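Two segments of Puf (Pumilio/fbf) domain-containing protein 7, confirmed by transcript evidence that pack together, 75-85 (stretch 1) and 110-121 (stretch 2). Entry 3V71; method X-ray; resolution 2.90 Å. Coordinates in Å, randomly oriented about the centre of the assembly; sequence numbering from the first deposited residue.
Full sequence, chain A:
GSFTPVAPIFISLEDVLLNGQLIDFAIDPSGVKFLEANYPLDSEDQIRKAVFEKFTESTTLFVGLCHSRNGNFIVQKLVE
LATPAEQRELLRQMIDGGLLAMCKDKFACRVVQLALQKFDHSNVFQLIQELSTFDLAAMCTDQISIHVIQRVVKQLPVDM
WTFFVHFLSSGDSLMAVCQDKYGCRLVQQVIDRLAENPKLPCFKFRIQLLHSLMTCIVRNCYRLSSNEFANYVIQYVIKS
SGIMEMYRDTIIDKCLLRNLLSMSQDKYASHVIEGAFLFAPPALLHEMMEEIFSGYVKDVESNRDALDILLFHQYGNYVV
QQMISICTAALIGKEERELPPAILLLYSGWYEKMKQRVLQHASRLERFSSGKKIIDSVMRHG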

# COMPACT_ATOMS: atom_id res chain seq x y z
N VAL A 75 -3.10 24.51 15.16
CA VAL A 75 -2.21 23.62 15.90
C VAL A 75 -1.09 23.17 14.98
O VAL A 75 0.03 22.90 15.42
CB VAL A 75 -2.95 22.40 16.45
CG1 VAL A 75 -2.00 21.52 17.25
CG2 VAL A 75 -4.13 22.83 17.29
N GLN A 76 -1.40 23.08 13.69
CA GLN A 76 -0.42 22.71 12.69
C GLN A 76 0.59 23.81 12.50
O GLN A 76 1.79 23.57 12.48
CB GLN A 76 -1.10 22.39 11.37
CG GLN A 76 -1.84 21.06 11.39
CD GLN A 76 -2.25 20.63 10.01
OE1 GLN A 76 -1.41 20.51 9.12
NE2 GLN A 76 -3.55 20.40 9.81
N LYS A 77 0.09 25.03 12.37
CA LYS A 77 0.96 26.19 12.27
C LYS A 77 1.90 26.20 13.46
O LYS A 77 3.09 26.47 13.30
CB LYS A 77 0.14 27.47 12.23
CG LYS A 77 0.95 28.71 11.91
CD LYS A 77 1.47 28.69 10.48
CE LYS A 77 2.09 30.03 10.12
NZ LYS A 77 2.51 30.07 8.69
N LEU A 78 1.38 25.90 14.64
CA LEU A 78 2.20 25.87 15.85
C LEU A 78 3.32 24.85 15.74
O LEU A 78 4.38 25.01 16.34
CB LEU A 78 1.36 25.52 17.08
CG LEU A 78 0.28 26.44 17.63
CD1 LEU A 78 -0.04 25.98 19.04
CD2 LEU A 78 0.72 27.89 17.65
N VAL A 79 3.06 23.80 14.98
CA VAL A 79 3.95 22.65 14.90
C VAL A 79 5.12 22.86 13.93
O VAL A 79 6.28 22.62 14.28
CB VAL A 79 3.15 21.38 14.53
CG1 VAL A 79 4.08 20.22 14.18
CG2 VAL A 79 2.24 21.00 15.69
N GLU A 80 4.81 23.31 12.72
CA GLU A 80 5.85 23.52 11.73
C GLU A 80 6.88 24.55 12.18
O GLU A 80 8.06 24.45 11.83
CB GLU A 80 5.25 23.92 10.38
CG GLU A 80 4.00 24.75 10.48
CD GLU A 80 3.64 25.38 9.16
OE1 GLU A 80 4.55 25.93 8.50
OE2 GLU A 80 2.45 25.33 8.77
N LEU A 81 6.44 25.52 12.98
CA LEU A 81 7.32 26.59 13.46
C LEU A 81 7.89 26.31 14.86
O LEU A 81 8.67 27.10 15.38
CB LEU A 81 6.58 27.93 13.47
CG LEU A 81 6.24 28.60 12.12
CD1 LEU A 81 5.01 27.98 11.48
CD2 LEU A 81 6.02 30.09 12.31
N ALA A 82 7.53 25.17 15.44
CA ALA A 82 7.89 24.87 16.82
C ALA A 82 9.40 24.76 17.05
O ALA A 82 10.08 23.98 16.39
CB ALA A 82 7.18 23.62 17.30
N THR A 83 9.90 25.53 18.01
CA THR A 83 11.28 25.39 18.45
C THR A 83 11.36 24.09 19.24
O THR A 83 10.33 23.52 19.59
CB THR A 83 11.71 26.57 19.35
OG1 THR A 83 11.20 26.39 20.67
CG2 THR A 83 11.19 27.88 18.79
N PRO A 84 12.58 23.61 19.50
CA PRO A 84 12.74 22.43 20.36
C PRO A 84 11.90 22.54 21.64
O PRO A 84 11.14 21.64 21.96
CB PRO A 84 14.23 22.46 20.70
CG PRO A 84 14.86 23.05 19.48
CD PRO A 84 13.87 24.08 18.96
N ALA A 85 12.04 23.66 22.34
CA ALA A 85 11.29 23.89 23.57
C ALA A 85 9.78 23.80 23.33
O ALA A 85 9.05 23.21 24.14
CB ALA A 85 11.65 25.24 24.16
N ARG A 110 -3.87 14.64 11.43
CA ARG A 110 -3.00 15.50 10.64
C ARG A 110 -1.96 16.19 11.50
O ARG A 110 -0.86 16.49 11.04
CB ARG A 110 -3.82 16.55 9.91
CG ARG A 110 -5.04 15.99 9.22
CD ARG A 110 -5.97 17.10 8.81
NE ARG A 110 -7.10 16.62 8.02
CZ ARG A 110 -8.07 17.41 7.57
NH1 ARG A 110 -8.04 18.71 7.82
NH2 ARG A 110 -9.06 16.88 6.85
N VAL A 111 -2.32 16.46 12.75
CA VAL A 111 -1.39 17.08 13.67
C VAL A 111 -0.31 16.08 14.07
O VAL A 111 0.89 16.40 14.09
CB VAL A 111 -2.10 17.60 14.92
CG1 VAL A 111 -1.09 18.21 15.90
CG2 VAL A 111 -3.19 18.61 14.55
N VAL A 112 -0.74 14.86 14.38
CA VAL A 112 0.17 13.79 14.73
C VAL A 112 1.17 13.60 13.60
O VAL A 112 2.37 13.46 13.83
CB VAL A 112 -0.58 12.46 14.92
CG1 VAL A 112 0.37 11.41 15.44
CG2 VAL A 112 -1.76 12.62 15.85
N GLN A 113 0.65 13.59 12.38
CA GLN A 113 1.45 13.36 11.19
C GLN A 113 2.47 14.45 10.98
O GLN A 113 3.65 14.16 10.77
CB GLN A 113 0.55 13.29 9.95
CG GLN A 113 -0.27 12.03 9.84
CD GLN A 113 -0.93 11.95 8.50
OE1 GLN A 113 -0.27 11.75 7.48
NE2 GLN A 113 -2.25 12.15 8.47
N LEU A 114 2.01 15.69 11.01
CA LEU A 114 2.88 16.84 10.84
C LEU A 114 3.98 16.82 11.88
O LEU A 114 5.14 17.07 11.57
CB LEU A 114 2.09 18.14 10.94
CG LEU A 114 2.48 19.19 9.89
CD1 LEU A 114 1.44 20.30 9.82
CD2 LEU A 114 3.85 19.76 10.17
N ALA A 115 3.61 16.50 13.12
CA ALA A 115 4.59 16.34 14.18
C ALA A 115 5.73 15.47 13.68
O ALA A 115 6.88 15.92 13.60
CB ALA A 115 3.95 15.70 15.40
N LEU A 116 5.38 14.24 13.32
CA LEU A 116 6.33 13.23 12.85
C LEU A 116 7.34 13.78 11.85
O LEU A 116 8.54 13.53 11.97
CB LEU A 116 5.59 12.05 12.23
CG LEU A 116 4.66 11.24 13.14
CD1 LEU A 116 3.89 10.24 12.31
CD2 LEU A 116 5.43 10.54 14.24
N GLN A 117 6.85 14.53 10.87
CA GLN A 117 7.74 15.20 9.92
C GLN A 117 8.63 16.21 10.63
O GLN A 117 9.86 16.08 10.62
CB GLN A 117 6.94 15.94 8.85
CG GLN A 117 6.03 15.07 8.01
CD GLN A 117 5.28 15.88 6.98
OE1 GLN A 117 4.18 15.52 6.56
NE2 GLN A 117 5.87 17.00 6.57
N LYS A 118 8.00 17.20 11.26
CA LYS A 118 8.67 18.43 11.67
C LYS A 118 9.43 18.40 13.00
O LYS A 118 10.36 19.17 13.18
CB LYS A 118 7.68 19.59 11.66
CG LYS A 118 7.17 19.93 10.28
CD LYS A 118 8.23 20.59 9.42
CE LYS A 118 7.80 20.69 7.96
NZ LYS A 118 6.44 21.31 7.78
N PHE A 119 9.04 17.53 13.93
CA PHE A 119 9.77 17.44 15.20
C PHE A 119 11.25 17.09 15.01
O PHE A 119 11.74 16.96 13.89
CB PHE A 119 9.15 16.41 16.16
CG PHE A 119 7.93 16.90 16.88
CD1 PHE A 119 7.29 18.07 16.49
CD2 PHE A 119 7.42 16.19 17.95
CE1 PHE A 119 6.16 18.52 17.15
CE2 PHE A 119 6.29 16.64 18.62
CZ PHE A 119 5.66 17.80 18.22
N ASP A 120 11.96 16.93 16.12
CA ASP A 120 13.38 16.64 16.08
C ASP A 120 13.58 15.21 16.53
O ASP A 120 12.67 14.62 17.11
CB ASP A 120 14.15 17.60 16.99
CG ASP A 120 14.19 19.01 16.43
OD1 ASP A 120 13.53 19.27 15.40
OD2 ASP A 120 14.89 19.87 17.02
N HIS A 121 14.76 14.65 16.25
CA HIS A 121 14.98 13.23 16.49
C HIS A 121 14.55 12.84 17.89
O HIS A 121 13.83 11.86 18.08
CB HIS A 121 16.45 12.84 16.28
CG HIS A 121 16.73 11.41 16.61
ND1 HIS A 121 17.06 10.99 17.88
CD2 HIS A 121 16.69 10.29 15.84
CE1 HIS A 121 17.22 9.67 17.88
NE2 HIS A 121 17.00 9.23 16.66

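Helical-repeat proteins stack equivalent helices side by side, and the contact between residues 75-85 and 110-121 of this Puf domain-containing protein illustrates how little polar bonding such stacking can require. Helix 75-80 and helix 110-118 run almost parallel, with an angle of 8° between their N-to-C directions and a closest axial approach of 9.5 Å. So small an angle keeps the helices close over successive turns: the CA atoms of Q76 and V111 lie 5.8 Å apart, those of V79 and A115 6.4 Å, and those of E80 and K118 again 5.8 Å. Within each helix the backbone satisfies itself, as in the bonds from E80 N to Q76 O (3.0 Å) and from A115 N to V111 O (2.9 Å). No hydrogen bond crosses between the stretches, and their 524 Å² of buried surface rests mainly on side-chain packing.

V79 is the centre of that packing. Its CA-to-CB bond points toward the second stretch, and its two methyls reach different neighbours. CG2 lies 4.3 Å from V111 CG1, while CG1 sits 4.0 Å from L114 CD2, 3.9 Å from the backbone N of A115 and 4.0 Å from F119 CE1. F119, the first residue to leave helical geometry after helix 110-118, starts sideways but brings the end of its side chain nearer; V79 CG1 approaches the ring obliquely. One turn earlier, V75 extends the apolar seam, with its CG1 3.7 Å from V111 CG1.

Q76 shows how a long polar side chain can join such a contact without bonding across it. It leaves the backbone sideways, yet its end comes nearer to the other helix. Its OE1 approaches L114 CD1 to 2.9 Å, a tight distance for an oxygen and a methyl and not a hydrogen bond, while NE2, 3.9 Å from R110 CB, is hydrogen-bonded elsewhere in the structure.

At the more exposed margin, E80 and K118 show that opposite charges need not pair. K118 NZ comes within 3.9 Å of E80 CB, but the end of the E80 side chain leads away, leaving its carboxylate oxygens beyond salt-bridge distance, with E80 OE1 5.0 Å from K118 NZ. Beyond helices 75-80 and 110-118, P84 CG, at the start of the next helix, lies 4.0 Å from D120 OD2. T83 and D120 both occupy N-cap positions; the T83 side chain caps a backbone N just past its stretch, whereas that of D120 makes no capping bond.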